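Local atomic coordinates of extracellular solute-binding protein family 1 (Arthrobacter chlorophenolicus, PDB entry 4R2F), a protein that probably captures oligosaccharides outside the cell for uptake by a sugar transporter, and is seen here with laminaribiose bound. Residues A[118-123]-A[147-152]; A[311-316]-A[331-336]. One frame throughout, in Å; residues are numbered along the deposited sequence.

Interaction 1. Residues A[118-123]-A[147-152]; sequences KVIEKL and VAVPWQ
V149 is the residue of 147-152 through which the strand meets helix 118-123, and it touches V119, I120 and L123, all of them buried. Approaching along the strand, A148 turns its methyl away from the helix to the other side of the sheet, where a small side chain fits close to A104 of helix 103-109. At V149 the alternation of the strand swings the side chain round to the helix. Its two methyls divide the work. CG1, anti to the backbone N (chi1 180°), lies 4.5 Å from L123 CD1, while CG2, beside that N, is 4.1 Å from V119 CG1. I120 joins from the flank: its CB does not aim at the strand, but the bent chain brings its CD1 to 4.3 Å from V149 CG2. A compact branched side chain suits this place, because it presents two methyls to neighbours one helical turn apart. With P150 the strand moves on beyond the helix. The short axes approach to 10.8 Å and make an angle of 66°, so the helix lies across the strand and meets it over a small area of purely apolar contact. Helix 322-335 packs against the same cluster, with L333 touching both V149 and L123 and E327 pairing with K122, while strand 306-316 runs beside V149 and is joined to it by backbone hydrogen bonding with I313.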
loop_
_atom_site.group_PDB
_atom_site.type_symbol
_atom_site.label_atom_id
_atom_site.label_comp_id
_atom_site.label_asym_id
_atom_site.label_seq_id
_atom_site.Cartn_x
_atom_site.Cartn_y
_atom_site.Cartn_z
ATOM N N LYS A 118 -18.248 -9.563 16.293
ATOM C CA LYS A 118 -19.054 -10.743 15.979
ATOM C C LYS A 118 -18.460 -11.538 14.817
ATOM O O LYS A 118 -18.564 -12.758 14.788
ATOM C CB LYS A 118 -20.520 -10.355 15.685
ATOM C CG LYS A 118 -21.353 -9.947 16.903
ATOM C CD LYS A 118 -21.988 -11.120 17.656
ATOM C CE LYS A 118 -22.974 -11.932 16.816
ATOM N NZ LYS A 118 -22.385 -13.175 16.226
ATOM N N VAL A 119 -17.870 -10.849 13.841
ATOM C CA VAL A 119 -17.147 -11.528 12.751
ATOM C C VAL A 119 -15.992 -12.324 13.317
ATOM O O VAL A 119 -15.823 -13.493 12.994
ATOM C CB VAL A 119 -16.624 -10.517 11.693
ATOM C CG1 VAL A 119 -15.625 -11.174 10.741
ATOM C CG2 VAL A 119 -17.805 -9.916 10.933
ATOM N N ILE A 120 -15.222 -11.698 14.202
ATOM C CA ILE A 120 -14.113 -12.374 14.852
ATOM C C ILE A 120 -14.585 -13.651 15.576
ATOM O O ILE A 120 -13.943 -14.683 15.466
ATOM C CB ILE A 120 -13.405 -11.465 15.867
ATOM C CG1 ILE A 120 -12.713 -10.266 15.185
ATOM C CG2 ILE A 120 -12.380 -12.261 16.671
ATOM C CD1 ILE A 120 -11.640 -10.621 14.201
ATOM N N GLU A 121 -15.682 -13.561 16.320
ATOM C CA GLU A 121 -16.291 -14.737 16.984
ATOM C C GLU A 121 -16.641 -15.822 15.986
ATOM O O GLU A 121 -16.349 -16.983 16.226
ATOM C CB GLU A 121 -17.595 -14.385 17.709
ATOM C CG GLU A 121 -17.491 -13.530 18.961
ATOM C CD GLU A 121 -18.865 -13.022 19.424
ATOM O OE1 GLU A 121 -19.855 -13.789 19.336
ATOM O OE2 GLU A 121 -18.971 -11.854 19.874
ATOM N N LYS A 122 -17.298 -15.449 14.882
ATOM C CA LYS A 122 -17.660 -16.408 13.872
ATOM C C LYS A 122 -16.418 -17.061 13.259
ATOM O O LYS A 122 -16.438 -18.250 12.956
ATOM C CB LYS A 122 -18.556 -15.799 12.788
ATOM C CG LYS A 122 -19.950 -15.376 13.261
ATOM C CD LYS A 122 -20.637 -14.540 12.170
ATOM C CE LYS A 122 -22.133 -14.433 12.362
ATOM N NZ LYS A 122 -22.776 -15.731 12.043
ATOM N N LEU A 123 -15.338 -16.306 13.088
ATOM C CA LEU A 123 -14.107 -16.872 12.537
ATOM C C LEU A 123 -13.440 -17.829 13.540
ATOM O O LEU A 123 -12.833 -18.818 13.150
ATOM C CB LEU A 123 -13.121 -15.774 12.156
ATOM C CG LEU A 123 -13.580 -14.833 11.053
ATOM C CD1 LEU A 123 -12.585 -13.681 10.913
ATOM C CD2 LEU A 123 -13.794 -15.564 9.737
ATOM N N VAL A 147 -11.938 -2.547 14.845
ATOM C CA VAL A 147 -12.441 -1.592 13.864
ATOM C C VAL A 147 -12.595 -2.196 12.455
ATOM O O VAL A 147 -13.327 -1.660 11.633
ATOM C CB VAL A 147 -11.614 -0.294 13.790
ATOM C CG1 VAL A 147 -11.491 0.352 15.158
ATOM C CG2 VAL A 147 -10.263 -0.536 13.183
ATOM N N ALA A 148 -11.910 -3.305 12.191
ATOM C CA ALA A 148 -11.907 -3.952 10.874
ATOM C C ALA A 148 -11.208 -5.292 10.997
ATOM O O ALA A 148 -10.713 -5.637 12.072
ATOM C CB ALA A 148 -11.168 -3.082 9.850
ATOM N N VAL A 149 -11.159 -6.036 9.892
ATOM C CA VAL A 149 -10.493 -7.344 9.848
ATOM C C VAL A 149 -9.441 -7.334 8.736
ATOM O O VAL A 149 -9.746 -6.960 7.593
ATOM C CB VAL A 149 -11.533 -8.451 9.592
ATOM C CG1 VAL A 149 -10.873 -9.809 9.540
ATOM C CG2 VAL A 149 -12.612 -8.426 10.653
ATOM N N PRO A 150 -8.204 -7.765 9.045
ATOM C CA PRO A 150 -7.189 -7.740 7.989
ATOM C C PRO A 150 -7.491 -8.661 6.834
ATOM O O PRO A 150 -8.057 -9.721 7.048
ATOM C CB PRO A 150 -5.921 -8.234 8.704
ATOM C CG PRO A 150 -6.442 -9.083 9.828
ATOM C CD PRO A 150 -7.673 -8.363 10.287
ATOM N N TRP A 151 -7.100 -8.287 5.617
ATOM C CA TRP A 151 -7.275 -9.208 4.473
ATOM C C TRP A 151 -6.048 -9.374 3.597
ATOM O O TRP A 151 -5.917 -10.363 2.886
ATOM C CB TRP A 151 -8.537 -8.858 3.646
ATOM C CG TRP A 151 -8.425 -7.726 2.661
ATOM C CD1 TRP A 151 -8.416 -6.381 2.942
ATOM C CD2 TRP A 151 -8.319 -7.831 1.237
ATOM N NE1 TRP A 151 -8.283 -5.655 1.785
ATOM C CE2 TRP A 151 -8.243 -6.515 0.722
ATOM C CE3 TRP A 151 -8.304 -8.905 0.340
ATOM C CZ2 TRP A 151 -8.150 -6.252 -0.647
ATOM C CZ3 TRP A 151 -8.191 -8.644 -1.002
ATOM C CH2 TRP A 151 -8.126 -7.318 -1.490
ATOM N N GLN A 152 -5.143 -8.406 3.636
ATOM C CA GLN A 152 -3.890 -8.523 2.932
ATOM C C GLN A 152 -2.909 -7.495 3.449
ATOM O O GLN A 152 -3.291 -6.548 4.155
ATOM C CB GLN A 152 -4.059 -8.396 1.397
ATOM C CG GLN A 152 -4.937 -7.255 0.893
ATOM C CD GLN A 152 -4.175 -6.038 0.383
ATOM O OE1 GLN A 152 -3.151 -5.631 0.942
ATOM N NE2 GLN A 152 -4.688 -5.437 -0.671
#

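Interaction 2. Residues A[311-316]-A[331-336]; sequences NNIMMY and YYLGKL. With BGC (beta-D-glucopyranose), chain B.
I313 sets CG1 anti to its carbonyl carbon (chi1 -56°) and then runs fully extended to CD1 (chi2 -178°), which carries that methyl across to Y332 and L333. This is sheet-to-helix packing in one alpha/beta lobe of a solute-binding protein: strand 306-316 is followed in the chain by helix 322-335, which folds back over the sheet. Y332 swings its ring anti to its own backbone N, toward the strand, and I313 CD1 meets it at the edge, near the ring plane, 3.7 Å from CD2. L333 starts off to the flank, but its CD2 reaches back to 4.1 Å from I313 CD1. The beta-branched I313 suits a strand, and its longer branch spans the layer between sheet and helix, whose nearest CA atoms, those of I313 and L333, are 9.1 Å apart. The broad tyrosine ring also meets F42 on strand 40-44 and A56 of helix 50-61.

The start of the same strand has quite different work. N311 belongs to the sugar pocket, which D154, H207, D395 and the backbone N of G101 also line, and its amide, which can both accept and donate, suits two adjacent hydroxyls. Glucose O3 gives its hydrogen to N311 OD1 at 2.7 Å, and N311 ND2 donates to O2 at 2.9 Å and to Q152 OE1. A leucine here would probably leave these two hydroxyls without their amide partner and Q152 OE1 without this donor. The bond from N311 ND2 to O2 is nearly straight, at 166°.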
loop_
_atom_site.group_PDB
_atom_site.type_symbol
_atom_site.label_atom_id
_atom_site.label_comp_id
_atom_site.label_asym_id
_atom_site.label_seq_id
_atom_site.Cartn_x
_atom_site.Cartn_y
_atom_site.Cartn_z
ATOM N N ASN A 311 -3.856 -3.765 5.126
ATOM C CA ASN A 311 -5.183 -3.549 4.571
ATOM C C ASN A 311 -6.243 -4.441 5.170
ATOM O O ASN A 311 -5.973 -5.566 5.608
ATOM C CB ASN A 311 -5.156 -3.690 3.055
ATOM C CG ASN A 311 -4.425 -2.539 2.401
ATOM O OD1 ASN A 311 -4.665 -1.380 2.735
ATOM N ND2 ASN A 311 -3.517 -2.847 1.486
ATOM N N ASN A 312 -7.458 -3.929 5.166
ATOM C CA ASN A 312 -8.521 -4.490 5.990
ATOM C C ASN A 312 -9.902 -4.268 5.376
ATOM O O ASN A 312 -10.091 -3.410 4.513
ATOM C CB ASN A 312 -8.457 -3.854 7.392
ATOM C CG ASN A 312 -8.397 -2.333 7.355
ATOM O OD1 ASN A 312 -7.294 -1.712 7.342
ATOM N ND2 ASN A 312 -9.554 -1.714 7.303
ATOM N N ILE A 313 -10.838 -5.120 5.791
ATOM C CA ILE A 313 -12.215 -5.042 5.387
ATOM C C ILE A 313 -12.989 -4.491 6.541
ATOM O O ILE A 313 -12.868 -4.974 7.679
ATOM C CB ILE A 313 -12.812 -6.428 5.021
ATOM C CG1 ILE A 313 -11.970 -7.086 3.936
ATOM C CG2 ILE A 313 -14.256 -6.313 4.535
ATOM C CD1 ILE A 313 -12.506 -8.426 3.475
ATOM N N MET A 314 -13.850 -3.534 6.215
ATOM C CA MET A 314 -14.552 -2.753 7.197
ATOM C C MET A 314 -16.045 -2.768 6.931
ATOM O O MET A 314 -16.515 -2.912 5.800
ATOM C CB MET A 314 -13.975 -1.315 7.259
ATOM C CG MET A 314 -14.167 -0.415 6.071
ATOM S SD MET A 314 -12.950 0.910 6.002
ATOM C CE MET A 314 -11.657 0.071 5.114
ATOM N N MET A 315 -16.789 -2.697 8.017
ATOM C CA MET A 315 -18.245 -2.679 7.971
ATOM C C MET A 315 -18.706 -1.305 8.479
ATOM O O MET A 315 -18.009 -0.683 9.278
ATOM C CB MET A 315 -18.809 -3.812 8.875
ATOM C CG MET A 315 -18.631 -5.233 8.384
ATOM S SD MET A 315 -19.395 -6.489 9.437
ATOM C CE MET A 315 -18.417 -6.256 10.884
ATOM N N TYR A 316 -19.874 -0.851 8.024
ATOM C CA TYR A 316 -20.405 0.475 8.339
ATOM C C TYR A 316 -21.777 0.401 8.988
ATOM O O TYR A 316 -22.520 -0.552 8.754
ATOM C CB TYR A 316 -20.561 1.287 7.055
ATOM C CG TYR A 316 -19.265 1.546 6.311
ATOM C CD1 TYR A 316 -18.698 0.580 5.501
ATOM C CD2 TYR A 316 -18.613 2.751 6.436
ATOM C CE1 TYR A 316 -17.514 0.812 4.825
ATOM C CE2 TYR A 316 -17.432 2.999 5.767
ATOM C CZ TYR A 316 -16.881 2.036 4.952
ATOM O OH TYR A 316 -15.710 2.311 4.260
ATOM N N TYR A 331 -18.179 -14.899 4.841
ATOM C CA TYR A 331 -18.200 -15.551 3.534
ATOM C C TYR A 331 -17.018 -15.089 2.678
ATOM O O TYR A 331 -16.289 -15.901 2.087
ATOM C CB TYR A 331 -19.551 -15.266 2.839
ATOM C CG TYR A 331 -19.537 -15.522 1.350
ATOM C CD1 TYR A 331 -19.776 -16.800 0.821
ATOM C CD2 TYR A 331 -19.261 -14.489 0.470
ATOM C CE1 TYR A 331 -19.748 -17.017 -0.555
ATOM C CE2 TYR A 331 -19.238 -14.692 -0.893
ATOM C CZ TYR A 331 -19.475 -15.951 -1.408
ATOM O OH TYR A 331 -19.437 -16.080 -2.776
ATOM N N TYR A 332 -16.813 -13.775 2.615
ATOM C CA TYR A 332 -15.796 -13.225 1.707
ATOM C C TYR A 332 -14.404 -13.647 2.168
ATOM O O TYR A 332 -13.612 -14.114 1.370
ATOM C CB TYR A 332 -15.918 -11.717 1.611
ATOM C CG TYR A 332 -15.209 -11.048 0.435
ATOM C CD1 TYR A 332 -15.738 -11.115 -0.855
ATOM C CD2 TYR A 332 -14.050 -10.292 0.629
ATOM C CE1 TYR A 332 -15.105 -10.491 -1.930
ATOM C CE2 TYR A 332 -13.409 -9.650 -0.431
ATOM C CZ TYR A 332 -13.938 -9.751 -1.719
ATOM O OH TYR A 332 -13.353 -9.113 -2.786
ATOM N N LEU A 333 -14.116 -13.518 3.459
ATOM C CA LEU A 333 -12.807 -13.978 3.973
ATOM C C LEU A 333 -12.522 -15.448 3.656
ATOM O O LEU A 333 -11.383 -15.804 3.346
ATOM C CB LEU A 333 -12.719 -13.767 5.477
ATOM C CG LEU A 333 -12.616 -12.318 5.904
ATOM C CD1 LEU A 333 -12.854 -12.236 7.392
ATOM C CD2 LEU A 333 -11.249 -11.776 5.526
ATOM N N GLY A 334 -13.563 -16.274 3.692
ATOM C CA GLY A 334 -13.454 -17.693 3.389
ATOM C C GLY A 334 -13.108 -18.025 1.941
ATOM O O GLY A 334 -12.628 -19.105 1.680
ATOM N N LYS A 335 -13.342 -17.101 1.007
ATOM C CA LYS A 335 -13.069 -17.314 -0.414
ATOM C C LYS A 335 -11.788 -16.613 -0.934
ATOM O O LYS A 335 -11.345 -16.819 -2.088
ATOM C CB LYS A 335 -14.302 -16.880 -1.236
ATOM C CG LYS A 335 -15.566 -17.705 -0.947
ATOM C CD LYS A 335 -15.916 -18.709 -2.035
ATOM C CE LYS A 335 -16.650 -18.039 -3.196
ATOM N NZ LYS A 335 -16.496 -18.723 -4.517
ATOM N N LEU A 336 -11.189 -15.793 -0.081
ATOM C CA LEU A 336 -9.968 -15.051 -0.456
ATOM C C LEU A 336 -8.862 -15.900 -1.052
ATOM O O LEU A 336 -8.162 -15.441 -1.949
ATOM C CB LEU A 336 -9.388 -14.296 0.747
ATOM C CG LEU A 336 -10.194 -13.096 1.212
ATOM C CD1 LEU A 336 -9.426 -12.462 2.355
ATOM C CD2 LEU A 336 -10.452 -12.096 0.100
HETATM C C2 BGC B . -2.378 0.837 0.058
HETATM C C3 BGC B . -3.425 1.362 1.042
HETATM C C4 BGC B . -3.379 2.883 1.083
HETATM C C5 BGC B . -3.541 3.448 -0.322
HETATM C C6 BGC B . -3.377 4.974 -0.349
HETATM C C1 BGC B . -2.738 1.432 -1.292
HETATM O O2 BGC B . -2.388 -0.585 0.008
HETATM O O3 BGC B . -3.193 0.831 2.346
HETATM O O4 BGC B . -4.462 3.374 1.862
HETATM O O5 BGC B . -2.585 2.858 -1.209
HETATM O O6 BGC B . -2.053 5.392 0.050
#

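How the interactions relate
Both interactions are buried and bring a helix against one mixed sheet, on strands 145-161 and 306-316, which are antiparallel neighbours. Their centres lie about 7 Å apart. The strands are tied directly: V149 O and I313 N are 2.8 Å apart, a probable hydrogen bond, so the residue at the heart of interaction 1 is paired with that of interaction 2. The helices also share a side chain, L333, which belongs to both apolar clusters. Interaction 1 is wholly aliphatic, whereas interaction 2 adds an aromatic edge, and its strand runs on to the polar sugar pocket, where N311 and Q152 bring the two strands together again.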